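Long-range contacts in manganese-binding protein (Chlamydia trachomatis, PDB 6NSI), which binds iron, manganese and nickel ions, with a preference for ferrous iron, and delivers them to the membrane permease of an ABC transporter for import: residues 3-8 with 24-29; 17-22 with 130-135; 50-55 with 122-127. One frame throughout, in Å; residues are numbered along the deposited sequence.

Contact 1: residues 3-8 with 24-29; sequences YVLSMN and KNIVLI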
loop_
_atom_site.group_PDB
_atom_site.type_symbol
_atom_site.label_atom_id
_atom_site.label_comp_id
_atom_site.label_asym_id
_atom_site.label_seq_id
_atom_site.Cartn_x
_atom_site.Cartn_y
_atom_site.Cartn_z
ATOM N N TYR A 3 -14.018 -19.745 -8.801
ATOM C CA TYR A 3 -12.724 -19.090 -8.619
ATOM C C TYR A 3 -12.847 -17.587 -8.816
ATOM O O TYR A 3 -13.457 -17.130 -9.791
ATOM C CB TYR A 3 -11.679 -19.626 -9.598
ATOM C CG TYR A 3 -11.161 -20.998 -9.247
ATOM C CD1 TYR A 3 -10.199 -21.166 -8.261
ATOM C CD2 TYR A 3 -11.648 -22.132 -9.897
ATOM C CE1 TYR A 3 -9.727 -22.425 -7.935
ATOM C CE2 TYR A 3 -11.182 -23.393 -9.581
ATOM C CZ TYR A 3 -10.221 -23.536 -8.601
ATOM O OH TYR A 3 -9.754 -24.791 -8.282
ATOM N N VAL A 4 -12.238 -16.829 -7.907
ATOM C CA VAL A 4 -12.108 -15.383 -8.030
ATOM C C VAL A 4 -10.628 -15.031 -7.912
ATOM O O VAL A 4 -9.926 -15.564 -7.043
ATOM C CB VAL A 4 -12.948 -14.649 -6.970
ATOM C CG1 VAL A 4 -12.556 -13.168 -6.906
ATOM C CG2 VAL A 4 -14.424 -14.811 -7.286
ATOM N N LEU A 5 -10.151 -14.152 -8.792
ATOM C CA LEU A 5 -8.734 -13.812 -8.887
ATOM C C LEU A 5 -8.488 -12.414 -8.336
ATOM O O LEU A 5 -9.197 -11.463 -8.689
ATOM C CB LEU A 5 -8.240 -13.892 -10.337
ATOM C CG LEU A 5 -6.754 -13.567 -10.538
ATOM C CD1 LEU A 5 -5.885 -14.518 -9.754
ATOM C CD2 LEU A 5 -6.318 -13.565 -11.988
ATOM N N SER A 6 -7.488 -12.294 -7.467
ATOM C CA SER A 6 -6.990 -11.005 -7.011
ATOM C C SER A 6 -5.556 -10.818 -7.496
ATOM O O SER A 6 -4.759 -11.758 -7.481
ATOM C CB SER A 6 -7.038 -10.898 -5.485
ATOM O OG SER A 6 -8.367 -10.969 -4.992
ATOM N N MET A 7 -5.223 -9.592 -7.908
ATOM C CA MET A 7 -3.884 -9.350 -8.446
ATOM C C MET A 7 -2.797 -9.560 -7.390
ATOM O O MET A 7 -1.728 -10.102 -7.698
ATOM C CB MET A 7 -3.802 -7.945 -9.039
ATOM C CG MET A 7 -4.361 -7.847 -10.458
ATOM S SD MET A 7 -3.524 -8.968 -11.605
ATOM C CE MET A 7 -1.821 -8.454 -11.400
ATOM N N ASN A 8 -3.052 -9.159 -6.140
ATOM C CA ASN A 8 -2.021 -9.173 -5.097
ATOM C C ASN A 8 -2.671 -9.490 -3.748
ATOM O O ASN A 8 -3.896 -9.635 -3.646
ATOM C CB ASN A 8 -1.263 -7.839 -5.066
ATOM C CG ASN A 8 -2.173 -6.646 -4.747
ATOM O OD1 ASN A 8 -2.853 -6.612 -3.709
ATOM N ND2 ASN A 8 -2.166 -5.652 -5.627
ATOM N N LYS A 24 -13.252 -20.030 -4.114
ATOM C CA LYS A 24 -11.807 -20.212 -4.048
ATOM C C LYS A 24 -11.113 -18.961 -4.565
ATOM O O LYS A 24 -11.292 -18.576 -5.725
ATOM C CB LYS A 24 -11.372 -21.450 -4.829
ATOM C CG LYS A 24 -12.108 -22.690 -4.355
ATOM C CD LYS A 24 -12.085 -23.833 -5.341
ATOM C CE LYS A 24 -12.605 -25.093 -4.672
ATOM N NZ LYS A 24 -14.088 -25.243 -4.810
ATOM N N ASN A 25 -10.330 -18.332 -3.701
ATOM C CA ASN A 25 -9.626 -17.110 -4.039
ATOM C C ASN A 25 -8.209 -17.465 -4.438
ATOM O O ASN A 25 -7.528 -18.207 -3.724
ATOM C CB ASN A 25 -9.619 -16.141 -2.856
ATOM C CG ASN A 25 -10.947 -15.452 -2.670
ATOM O OD1 ASN A 25 -11.320 -14.602 -3.474
ATOM N ND2 ASN A 25 -11.688 -15.839 -1.627
ATOM N N ILE A 26 -7.775 -16.955 -5.585
ATOM C CA ILE A 26 -6.397 -17.110 -6.012
ATOM C C ILE A 26 -5.772 -15.724 -6.100
ATOM O O ILE A 26 -6.452 -14.709 -6.275
ATOM C CB ILE A 26 -6.261 -17.869 -7.356
ATOM C CG1 ILE A 26 -7.308 -17.401 -8.366
ATOM C CG2 ILE A 26 -6.388 -19.369 -7.132
ATOM C CD1 ILE A 26 -7.089 -17.969 -9.789
ATOM N N VAL A 27 -4.457 -15.689 -5.966
ATOM C CA VAL A 27 -3.715 -14.445 -6.058
ATOM C C VAL A 27 -2.620 -14.632 -7.093
ATOM O O VAL A 27 -1.943 -15.664 -7.114
ATOM C CB VAL A 27 -3.135 -14.004 -4.694
ATOM C CG1 VAL A 27 -2.091 -15.000 -4.167
ATOM C CG2 VAL A 27 -2.551 -12.627 -4.810
ATOM N N LEU A 28 -2.497 -13.661 -7.993
ATOM C CA LEU A 28 -1.436 -13.683 -9.027
ATOM C C LEU A 28 -0.045 -13.372 -8.473
ATOM O O LEU A 28 0.865 -14.125 -8.717
ATOM C CB LEU A 28 -1.785 -12.657 -10.092
ATOM C CG LEU A 28 -1.785 -13.198 -11.510
ATOM C CD1 LEU A 28 -2.846 -14.264 -11.651
ATOM C CD2 LEU A 28 -2.001 -12.074 -12.493
ATOM N N ILE A 29 0.063 -12.315 -7.687
ATOM C CA ILE A 29 1.378 -11.823 -7.206
ATOM C C ILE A 29 1.448 -11.987 -5.693
ATOM O O ILE A 29 0.557 -11.529 -4.999
ATOM C CB ILE A 29 1.543 -10.345 -7.605
ATOM C CG1 ILE A 29 1.327 -10.108 -9.099
ATOM C CG2 ILE A 29 2.859 -9.771 -7.114
ATOM C CD1 ILE A 29 1.306 -8.672 -9.490
HETATM O O HOH W 1 -9.139 -13.614 -5.007
#
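Val-4 and Ser-6 alternate with Ile-26 and Leu-28 as backbone donors in a parallel ladder, in which Ile-26 N bonds Val-4 O at 2.9 Å. Farther along, Ile-29 N reaches Met-7 O at 2.8 Å, more bent at 141°.

On the face of Leu-5 and Ile-26 the contacts are apolar. Leu-5 CD1 meets Ile-26 CG1 at 3.5 Å, while its CD2 meets Leu-28 CD1. The Met-7 bend at chi2 (-58°) sets SD beside Leu-28 CD2 at 3.6 Å; that at chi3 sends CE to Ile-29 CD1. Helix 44-50 packs on the leucines. Lys-24 CD makes an off-centre CH-pi contact with the Tyr-3 ring, 4.2 Å from its centroid, and NZ bonds Ser-1 OG.

The face of Val-4 and Asn-25 is more polar. One water lies within bonding distance of Val-4 O, Asn-25 OD1 and Ser-6 OG, with too few protons for every acceptor in reach; Asn-25 ND2 turns to Thr-19 OG1. Beta-branched Val-4, Ile-26 and Val-27 suit the extended backbone, while small Ser-6 and Asn-25 keep polar atoms beside the water. Backbone bonds thus set the register within the beta-alpha-beta unit 3-6, 9-19, 24-27, with apolar packing on one face and water-linked polar atoms on the other.

Contact 2: residues 17-22 with 130-135; sequences RITGDR and EDFQKN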
loop_
_atom_site.group_PDB
_atom_site.type_symbol
_atom_site.label_atom_id
_atom_site.label_comp_id
_atom_site.label_asym_id
_atom_site.label_seq_id
_atom_site.Cartn_x
_atom_site.Cartn_y
_atom_site.Cartn_z
ATOM N N ARG A 17 -11.979 -12.481 2.929
ATOM C CA ARG A 17 -12.755 -12.253 4.144
ATOM C C ARG A 17 -14.226 -12.014 3.828
ATOM O O ARG A 17 -15.097 -12.418 4.602
ATOM C CB ARG A 17 -12.184 -11.066 4.935
ATOM C CG ARG A 17 -11.044 -11.409 5.909
ATOM C CD ARG A 17 -11.576 -12.009 7.216
ATOM N NE ARG A 17 -11.752 -11.034 8.300
ATOM C CZ ARG A 17 -12.934 -10.629 8.771
ATOM N NH1 ARG A 17 -14.066 -11.092 8.245
ATOM N NH2 ARG A 17 -12.991 -9.748 9.767
ATOM N N ILE A 18 -14.519 -11.355 2.706
ATOM C CA ILE A 18 -15.911 -11.163 2.316
ATOM C C ILE A 18 -16.544 -12.486 1.908
ATOM O O ILE A 18 -17.687 -12.771 2.269
ATOM C CB ILE A 18 -16.023 -10.128 1.186
ATOM C CG1 ILE A 18 -15.604 -8.748 1.680
ATOM C CG2 ILE A 18 -17.452 -10.097 0.630
ATOM C CD1 ILE A 18 -15.382 -7.767 0.554
ATOM N N THR A 19 -15.818 -13.314 1.148
ATOM C CA THR A 19 -16.422 -14.524 0.590
ATOM C C THR A 19 -16.365 -15.721 1.527
ATOM O O THR A 19 -17.246 -16.586 1.453
ATOM C CB THR A 19 -15.761 -14.920 -0.739
ATOM O OG1 THR A 19 -14.365 -15.198 -0.546
ATOM C CG2 THR A 19 -15.938 -13.835 -1.791
ATOM N N GLY A 20 -15.363 -15.790 2.401
ATOM C CA GLY A 20 -15.144 -16.997 3.177
ATOM C C GLY A 20 -15.116 -18.250 2.319
ATOM O O GLY A 20 -14.525 -18.283 1.235
ATOM N N ASP A 21 -15.691 -19.331 2.808
ATOM C CA ASP A 21 -15.634 -20.647 2.121
ATOM C C ASP A 21 -16.395 -20.717 0.792
ATOM O O ASP A 21 -16.061 -21.608 0.030
ATOM C CB ASP A 21 -16.326 -21.708 2.981
ATOM C CG ASP A 21 -15.383 -22.636 3.711
ATOM O OD1 ASP A 21 -14.258 -22.223 3.973
ATOM O OD2 ASP A 21 -15.796 -23.760 4.024
ATOM N N ARG A 22 -17.333 -19.821 0.496
ATOM C CA ARG A 22 -18.194 -20.044 -0.661
ATOM C C ARG A 22 -17.496 -19.859 -2.010
ATOM O O ARG A 22 -18.166 -20.000 -3.041
ATOM C CB ARG A 22 -19.420 -19.130 -0.565
ATOM C CG ARG A 22 -20.401 -19.539 0.533
ATOM C CD ARG A 22 -21.653 -20.188 -0.045
ATOM N NE ARG A 22 -22.787 -20.221 0.884
ATOM C CZ ARG A 22 -23.416 -19.141 1.353
ATOM N NH1 ARG A 22 -23.023 -17.921 0.993
ATOM N NH2 ARG A 22 -24.434 -19.275 2.195
ATOM N N GLU A 130 -25.932 -12.329 0.962
ATOM C CA GLU A 130 -26.229 -12.207 2.380
ATOM C C GLU A 130 -25.055 -12.614 3.261
ATOM O O GLU A 130 -24.667 -11.858 4.159
ATOM C CB GLU A 130 -27.484 -13.039 2.673
ATOM C CG GLU A 130 -28.713 -12.464 1.955
ATOM C CD GLU A 130 -29.255 -13.380 0.852
ATOM O OE1 GLU A 130 -30.492 -13.569 0.799
ATOM O OE2 GLU A 130 -28.447 -13.893 0.040
ATOM N N ASP A 131 -24.461 -13.782 3.009
ATOM C CA ASP A 131 -23.227 -14.131 3.706
ATOM C C ASP A 131 -22.111 -13.157 3.349
ATOM O O ASP A 131 -21.359 -12.706 4.225
ATOM C CB ASP A 131 -22.822 -15.564 3.373
ATOM C CG ASP A 131 -23.306 -16.557 4.414
ATOM O OD1 ASP A 131 -22.693 -17.639 4.535
ATOM O OD2 ASP A 131 -24.303 -16.248 5.112
ATOM N N PHE A 132 -22.014 -12.797 2.067
ATOM C CA PHE A 132 -21.017 -11.825 1.633
ATOM C C PHE A 132 -21.147 -10.527 2.414
ATOM O O PHE A 132 -20.149 -9.960 2.873
ATOM C CB PHE A 132 -21.164 -11.553 0.135
ATOM C CG PHE A 132 -20.563 -12.613 -0.734
ATOM C CD1 PHE A 132 -20.103 -13.806 -0.188
ATOM C CD2 PHE A 132 -20.457 -12.418 -2.108
ATOM C CE1 PHE A 132 -19.547 -14.791 -0.999
ATOM C CE2 PHE A 132 -19.903 -13.390 -2.919
ATOM C CZ PHE A 132 -19.445 -14.578 -2.364
ATOM N N GLN A 133 -22.381 -10.043 2.572
ATOM C CA GLN A 133 -22.589 -8.747 3.202
ATOM C C GLN A 133 -22.273 -8.805 4.691
ATOM O O GLN A 133 -21.622 -7.898 5.226
ATOM C CB GLN A 133 -24.018 -8.272 2.964
ATOM C CG GLN A 133 -24.255 -6.846 3.394
ATOM C CD GLN A 133 -23.273 -5.886 2.760
ATOM O OE1 GLN A 133 -23.271 -5.696 1.539
ATOM N NE2 GLN A 133 -22.424 -5.274 3.586
ATOM N N LYS A 134 -22.709 -9.877 5.362
ATOM C CA LYS A 134 -22.377 -10.089 6.769
ATOM C C LYS A 134 -20.875 -9.990 7.009
ATOM O O LYS A 134 -20.421 -9.281 7.918
ATOM C CB LYS A 134 -22.891 -11.458 7.224
ATOM C CG LYS A 134 -23.337 -11.509 8.683
ATOM C CD LYS A 134 -24.216 -10.311 9.030
ATOM C CE LYS A 134 -25.264 -10.664 10.083
ATOM N NZ LYS A 134 -25.724 -9.466 10.845
ATOM N N ASN A 135 -20.092 -10.720 6.209
ATOM C CA ASN A 135 -18.638 -10.719 6.369
ATOM C C ASN A 135 -18.037 -9.365 6.019
ATOM O O ASN A 135 -17.075 -8.924 6.660
ATOM C CB ASN A 135 -18.016 -11.802 5.498
ATOM C CG ASN A 135 -18.679 -13.138 5.687
ATOM O OD1 ASN A 135 -19.462 -13.324 6.624
ATOM N ND2 ASN A 135 -18.383 -14.081 4.793
HETATM O O HOH W 2 -25.515 -16.165 1.496
#
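Asn-135 ND2 gives a hydrogen bond to Ile-18 O, the one hydrogen bond made directly between residues 17-22 and 130-135. It is 2.9 Å long but bent, 138° at the hydrogen, and the amide nitrogen stands above the carbonyl plane. Asn-135 CB comes within 3.1 Å of Arg-17 O, so the base of the side chain sits close against the last helical turn. A short amide suits this place: it can donate to a carbonyl near a helix C-terminus without holding the backbones apart.

One turn earlier, Phe-132 packs against the same turn. Its CE1 lies 3.5 Å from Thr-19 CA, and Thr-19 CG2, anti to its carbonyl carbon, makes an off-centre CH-pi contact, 4.1 Å from the ring centroid, while OG1 bonds Asn-25 ND2. Ile-18 CG2 packs on Phe-132 O.

Farther out, Arg-22 NH2 and Asp-131 OD1 form a salt bridge at 3.3 Å. The oxygen lies over a guanidinium face, making this attraction of charge without a directed N-H. A water accepts from Arg-22 NH1 and Asp-131 N.

Helix 107-124 backs Ile-18 and Thr-19 through Leu-121, and Arg-17 forms a salt bridge with Glu-142. Gly-20, the first residue to leave the helix, takes a positive phi (50°), which glycine adopts readily. This is helix-end packing, joining the first beta-alpha-beta unit of a metal-binding solute-binding protein to its long helix 129-154.

Contact 3: residues 50-55 with 122-127; sequences MSQLIF and IQQFPQ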
loop_
_atom_site.group_PDB
_atom_site.type_symbol
_atom_site.label_atom_id
_atom_site.label_comp_id
_atom_site.label_asym_id
_atom_site.label_seq_id
_atom_site.Cartn_x
_atom_site.Cartn_y
_atom_site.Cartn_z
ATOM N N MET A 50 -10.022 -19.227 -15.830
ATOM C CA MET A 50 -10.936 -19.961 -14.956
ATOM C C MET A 50 -11.644 -19.083 -13.920
ATOM O O MET A 50 -12.551 -19.578 -13.239
ATOM C CB MET A 50 -10.186 -21.085 -14.235
ATOM C CG MET A 50 -9.484 -20.647 -12.958
ATOM S SD MET A 50 -8.392 -21.914 -12.270
ATOM C CE MET A 50 -7.168 -22.051 -13.576
ATOM N N SER A 51 -11.277 -17.809 -13.786
ATOM C CA SER A 51 -11.828 -16.963 -12.737
ATOM C C SER A 51 -13.100 -16.246 -13.182
ATOM O O SER A 51 -13.341 -16.030 -14.372
ATOM C CB SER A 51 -10.787 -15.939 -12.289
ATOM O OG SER A 51 -9.855 -16.562 -11.428
ATOM N N GLN A 52 -13.921 -15.874 -12.198
ATOM C CA GLN A 52 -15.164 -15.155 -12.471
ATOM C C GLN A 52 -14.997 -13.646 -12.380
ATOM O O GLN A 52 -15.761 -12.905 -13.015
ATOM C CB GLN A 52 -16.269 -15.584 -11.497
ATOM C CG GLN A 52 -16.647 -17.061 -11.552
ATOM C CD GLN A 52 -17.064 -17.524 -12.939
ATOM O OE1 GLN A 52 -17.826 -16.845 -13.633
ATOM N NE2 GLN A 52 -16.564 -18.690 -13.347
ATOM N N LEU A 53 -14.035 -13.188 -11.583
ATOM C CA LEU A 53 -13.766 -11.777 -11.357
ATOM C C LEU A 53 -12.264 -11.631 -11.167
ATOM O O LEU A 53 -11.633 -12.503 -10.563
ATOM C CB LEU A 53 -14.505 -11.246 -10.118
ATOM C CG LEU A 53 -16.024 -11.045 -10.145
ATOM C CD1 LEU A 53 -16.536 -10.702 -8.747
ATOM C CD2 LEU A 53 -16.396 -9.963 -11.144
ATOM N N ILE A 54 -11.699 -10.540 -11.689
ATOM C CA ILE A 54 -10.273 -10.218 -11.538
ATOM C C ILE A 54 -10.172 -8.860 -10.860
ATOM O O ILE A 54 -10.490 -7.830 -11.472
ATOM C CB ILE A 54 -9.537 -10.197 -12.878
ATOM C CG1 ILE A 54 -9.592 -11.575 -13.539
ATOM C CG2 ILE A 54 -8.096 -9.730 -12.677
ATOM C CD1 ILE A 54 -9.078 -11.581 -14.973
ATOM N N PHE A 55 -9.704 -8.853 -9.615
ATOM C CA PHE A 55 -9.625 -7.633 -8.819
ATOM C C PHE A 55 -8.241 -6.994 -8.973
ATOM O O PHE A 55 -7.223 -7.606 -8.627
ATOM C CB PHE A 55 -9.939 -7.946 -7.355
ATOM C CG PHE A 55 -11.408 -8.138 -7.077
ATOM C CD1 PHE A 55 -11.932 -9.410 -6.891
ATOM C CD2 PHE A 55 -12.262 -7.046 -6.994
ATOM C CE1 PHE A 55 -13.288 -9.590 -6.630
ATOM C CE2 PHE A 55 -13.623 -7.220 -6.730
ATOM C CZ PHE A 55 -14.131 -8.491 -6.552
ATOM N N ILE A 122 -20.934 -9.061 -4.606
ATOM C CA ILE A 122 -22.367 -9.272 -4.458
ATOM C C ILE A 122 -23.065 -9.149 -5.807
ATOM O O ILE A 122 -24.019 -9.880 -6.099
ATOM C CB ILE A 122 -22.929 -8.282 -3.422
ATOM C CG1 ILE A 122 -22.512 -8.711 -2.009
ATOM C CG2 ILE A 122 -24.442 -8.159 -3.569
ATOM C CD1 ILE A 122 -22.858 -7.715 -0.924
ATOM N N GLN A 123 -22.590 -8.233 -6.655
ATOM C CA GLN A 123 -23.180 -8.078 -7.981
ATOM C C GLN A 123 -22.936 -9.309 -8.856
ATOM O O GLN A 123 -23.775 -9.642 -9.703
ATOM C CB GLN A 123 -22.634 -6.805 -8.639
ATOM C CG GLN A 123 -22.995 -6.617 -10.116
ATOM C CD GLN A 123 -24.273 -5.807 -10.320
ATOM O OE1 GLN A 123 -24.677 -5.023 -9.454
ATOM N NE2 GLN A 123 -24.921 -6.001 -11.470
ATOM N N GLN A 124 -21.813 -10.006 -8.659
ATOM C CA GLN A 124 -21.539 -11.207 -9.443
ATOM C C GLN A 124 -22.247 -12.433 -8.880
ATOM O O GLN A 124 -22.607 -13.340 -9.641
ATOM C CB GLN A 124 -20.034 -11.461 -9.506
ATOM C CG GLN A 124 -19.638 -12.751 -10.230
ATOM C CD GLN A 124 -19.711 -12.621 -11.738
ATOM O OE1 GLN A 124 -19.700 -11.512 -12.279
ATOM N NE2 GLN A 124 -19.803 -13.757 -12.431
ATOM N N PHE A 125 -22.459 -12.481 -7.563
ATOM C CA PHE A 125 -23.038 -13.643 -6.884
ATOM C C PHE A 125 -24.200 -13.204 -6.001
ATOM O O PHE A 125 -24.066 -13.135 -4.771
ATOM C CB PHE A 125 -21.989 -14.374 -6.044
ATOM C CG PHE A 125 -20.724 -14.702 -6.791
ATOM C CD1 PHE A 125 -20.677 -15.781 -7.666
ATOM C CD2 PHE A 125 -19.581 -13.942 -6.609
ATOM C CE1 PHE A 125 -19.524 -16.095 -8.338
ATOM C CE2 PHE A 125 -18.415 -14.249 -7.277
ATOM C CZ PHE A 125 -18.381 -15.328 -8.148
ATOM N N PRO A 126 -25.358 -12.903 -6.593
ATOM C CA PRO A 126 -26.533 -12.574 -5.759
ATOM C C PRO A 126 -26.932 -13.702 -4.822
ATOM O O PRO A 126 -27.426 -13.442 -3.717
ATOM C CB PRO A 126 -27.625 -12.279 -6.792
ATOM C CG PRO A 126 -27.183 -13.034 -8.035
ATOM C CD PRO A 126 -25.682 -12.952 -8.029
ATOM N N GLN A 127 -26.703 -14.954 -5.223
ATOM C CA GLN A 127 -26.978 -16.093 -4.355
ATOM C C GLN A 127 -26.165 -16.061 -3.060
ATOM O O GLN A 127 -26.532 -16.733 -2.089
ATOM C CB GLN A 127 -26.714 -17.392 -5.119
ATOM C CG GLN A 127 -25.250 -17.642 -5.466
ATOM C CD GLN A 127 -24.873 -17.143 -6.849
ATOM O OE1 GLN A 127 -25.318 -16.076 -7.286
ATOM N NE2 GLN A 127 -24.040 -17.913 -7.546
HETATM O O HOH W 3 -20.297 -16.112 -11.480
#
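Gln-124 and Leu-53 meet by their aliphatic parts, the side chains running antiparallel alongside each other. Leu-53 CD1 rests on Gln-124 CB at 3.7 Å, and its other methyl, CD2, comes to 3.8 Å from Gln-124 OE1. In Gln-124, chi1 (176°) sets CG anti to the backbone N, against Leu-53 CG. A bend at chi2 (78°) then swings CD aside. Glutamine suits this partly exposed place, since its methylenes can cover a buried leucine while the amide stays at the more polar border. Leucine, in turn, offers a branched apolar end beside strand 54-56, and it also packs against Leu-121 of the same helix as Gln-124.

Gln-52 supplies the polar half. Its side chain crosses that of Gln-124 at about a right angle, with the amide planes 38° apart. OE1 and Gln-124 NE2 stand 3.9 Å apart, and a water spans them: it accepts from Gln-124 NE2 at 2.6 Å and donates a weak bond to Gln-52 OE1 at 3.4 Å. The bond to OE1 is the weaker of the two.

Phe-125, the first residue to leave the helix, packs against this pair. Its CZ approaches Gln-52 CB at 4.0 Å, and CE2 lies 4.3 Å from Leu-53 CD1. Gln-124 CG sits 3.5 Å above one face of the ring, towards the rim, so neighbours in sequence pack on each other as well as on Gln-52. The ring is buried, and Ile-2 and Phe-132 add to its surroundings, which fits an aromatic residue where the helix ends. Backbone bonds tie Gln-52 and Leu-53 to strand 3-6. The helix end is thus joined to the segment leading into the inner strand 54-56 by van der Waals packing and one lopsided water bridge.

Overall arrangement
The three contacts cluster on the same side of the chain's centre. Contacts 1 and 3 share the parallel sheet: strands 3-6 and 54-56 are neighbours, joined by Tyr-3 O to Gln-52 N at 2.8 Å, and their centres are 12 Å apart. Contact 2 touches contact 1 through the Asn-25 to Thr-19 pair, their centres 16 Å apart. It meets contact 3, also 12 Å away between centres, where Phe-132 CE2 lies 3.7 Å from Phe-125 CD2. Contact 1 comes near the metal: the Asn-8 side chain is about 10 Å from the bound iron(III) held by His-36, His-102, His-168 and Asp-260. Contacts 2 and 3 lie away from that site.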